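Long-range contact in NBS-LRR class disease resistance protein (Oryza sativa subsp. japonica, PDB 6FU9), which binds another protein through an HMA-like domain of a plant immune receptor, probably to recognise a pathogen effector: residues 34-39 against 48-53. Numbering follows the deposited sequence.
Sequences VHSVAI and VVVGDG
Val-50 O takes two backbone N-H groups from the facing strand, His-35 N at 2.8 Å and Ser-36 N at 3.2 Å, the mark of a classic beta bulge. The register slips by one residue between Val-34/Gly-51 and Ser-36/Val-50; from there on, through Val-37/Val-49 and Ala-38/Val-48, the antiparallel pairing is regular. The bond from Val-50 N to Ser-36 O is nearly straight at 174°, and the Val-37 CA-H leans on Val-48 O, with CA 3.2 Å from the oxygen.

The bulge turns His-35 toward the partner strand. With CG anti to its own carbonyl carbon (chi1 -68°), Gly-51 CA sits over one imidazole face, displaced toward the CG-CD2 side, in a CH-pi contact 4.1 Å from the centroid. The ring runs loosely alongside Asp-52, whose carboxylate is hydrogen-bonded to Gly-4 N.

Apolar contacts gather on the side of Val-37 and Val-49. Val-34 CG2 meets Val-49 CG1 at 3.9 Å, the side chains crossing at about a right angle. Ser-36, Ala-38, Val-48 and Val-50 line the other face, where a chain of another protein packs and its polar side chain hydrogen-bonds Ser-36 OG.

This hairpin is the central beta-beta unit of a ferredoxin-like beta-alpha-beta-beta-alpha-beta domain, as in HMA domains: strand 34-40 is outermost within this chain, strand 46-51 lies beside strand 7-12, and Val-37 and Val-49 rest on Val-28 of helix 18-29.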
loop_
_atom_site.group_PDB
_atom_site.type_symbol
_atom_site.label_atom_id
_atom_site.label_comp_id
_atom_site.label_asym_id
_atom_site.label_seq_id
_atom_site.Cartn_x
_atom_site.Cartn_y
_atom_site.Cartn_z
ATOM N N VAL A 34 1.288 -16.482 -2.539
ATOM C CA VAL A 34 0.325 -15.499 -2.135
ATOM C C VAL A 34 -0.636 -16.097 -1.086
ATOM O O VAL A 34 -1.288 -17.102 -1.362
ATOM C CB VAL A 34 -0.442 -14.941 -3.360
ATOM C CG1 VAL A 34 -1.572 -14.053 -2.901
ATOM C CG2 VAL A 34 0.515 -14.164 -4.236
ATOM N N HIS A 35 -0.747 -15.429 0.060
ATOM C CA HIS A 35 -1.719 -15.800 1.066
ATOM C C HIS A 35 -3.028 -15.050 0.941
ATOM O O HIS A 35 -4.078 -15.643 1.226
ATOM C CB HIS A 35 -1.149 -15.556 2.446
ATOM C CG HIS A 35 -0.035 -16.479 2.772
ATOM N ND1 HIS A 35 0.437 -16.610 4.048
ATOM C CD2 HIS A 35 0.725 -17.266 1.993
ATOM C CE1 HIS A 35 1.459 -17.452 4.038
ATOM N NE2 HIS A 35 1.630 -17.887 2.805
ATOM N N SER A 36 -2.988 -13.789 0.582
ATOM C CA SER A 36 -4.202 -12.974 0.440
ATOM C C SER A 36 -3.943 -11.811 -0.446
ATOM O O SER A 36 -2.793 -11.322 -0.570
ATOM C CB SER A 36 -4.756 -12.629 1.772
ATOM O OG SER A 36 -3.873 -11.898 2.514
ATOM N N VAL A 37 -5.012 -11.303 -1.075
ATOM C CA VAL A 37 -4.929 -10.195 -1.952
ATOM C C VAL A 37 -6.254 -9.387 -1.808
ATOM O O VAL A 37 -7.322 -9.984 -1.682
ATOM C CB VAL A 37 -4.648 -10.596 -3.407
ATOM C CG1 VAL A 37 -5.634 -11.647 -3.934
ATOM C CG2 VAL A 37 -4.627 -9.381 -4.347
ATOM N N ALA A 38 -6.129 -8.081 -1.856
ATOM C CA ALA A 38 -7.305 -7.200 -1.834
ATOM C C ALA A 38 -7.129 -6.039 -2.769
ATOM O O ALA A 38 -6.003 -5.602 -3.057
ATOM C CB ALA A 38 -7.550 -6.695 -0.430
ATOM N N ILE A 39 -8.226 -5.441 -3.203
ATOM C CA ILE A 39 -8.231 -4.204 -3.932
ATOM C C ILE A 39 -8.594 -3.132 -2.955
ATOM O O ILE A 39 -9.613 -3.243 -2.304
ATOM C CB ILE A 39 -9.141 -4.264 -5.205
ATOM C CG1 ILE A 39 -8.338 -5.173 -6.216
ATOM C CG2 ILE A 39 -9.300 -2.842 -5.692
ATOM C CD1 ILE A 39 -9.079 -5.738 -7.361
ATOM N N VAL A 48 -3.204 -4.976 -3.020
ATOM C CA VAL A 48 -2.394 -5.258 -1.839
ATOM C C VAL A 48 -2.260 -6.764 -1.714
ATOM O O VAL A 48 -3.256 -7.478 -1.564
ATOM C CB VAL A 48 -2.987 -4.623 -0.561
ATOM C CG1 VAL A 48 -2.038 -4.951 0.615
ATOM C CG2 VAL A 48 -3.249 -3.163 -0.687
ATOM N N VAL A 49 -1.009 -7.239 -1.733
ATOM C CA VAL A 49 -0.657 -8.633 -1.761
ATOM C C VAL A 49 0.141 -9.029 -0.548
ATOM O O VAL A 49 1.139 -8.349 -0.245
ATOM C CB VAL A 49 0.102 -8.976 -3.033
ATOM C CG1 VAL A 49 0.274 -10.469 -3.169
ATOM C CG2 VAL A 49 -0.541 -8.341 -4.270
ATOM N N VAL A 50 -0.233 -10.062 0.150
ATOM C CA VAL A 50 0.508 -10.566 1.312
ATOM C C VAL A 50 0.839 -11.992 1.093
ATOM O O VAL A 50 0.041 -12.795 0.641
ATOM C CB VAL A 50 -0.327 -10.376 2.597
ATOM C CG1 VAL A 50 0.233 -11.064 3.775
ATOM C CG2 VAL A 50 -0.508 -8.859 2.872
ATOM N N GLY A 51 2.055 -12.398 1.477
ATOM C CA GLY A 51 2.423 -13.789 1.378
ATOM C C GLY A 51 3.866 -14.060 1.752
ATOM O O GLY A 51 4.451 -13.308 2.528
ATOM N N ASP A 52 4.390 -15.173 1.270
ATOM C CA ASP A 52 5.716 -15.627 1.657
ATOM C C ASP A 52 6.374 -16.285 0.464
ATOM O O ASP A 52 5.915 -17.263 -0.045
ATOM C CB ASP A 52 5.604 -16.566 2.883
ATOM C CG ASP A 52 6.959 -17.168 3.333
ATOM O OD1 ASP A 52 8.026 -16.547 3.110
ATOM O OD2 ASP A 52 6.923 -18.236 3.986
ATOM N N GLY A 53 7.477 -15.709 0.001
ATOM C CA GLY A 53 8.147 -16.275 -1.164
ATOM C C GLY A 53 7.469 -15.975 -2.506
ATOM O O GLY A 53 7.502 -16.796 -3.394
#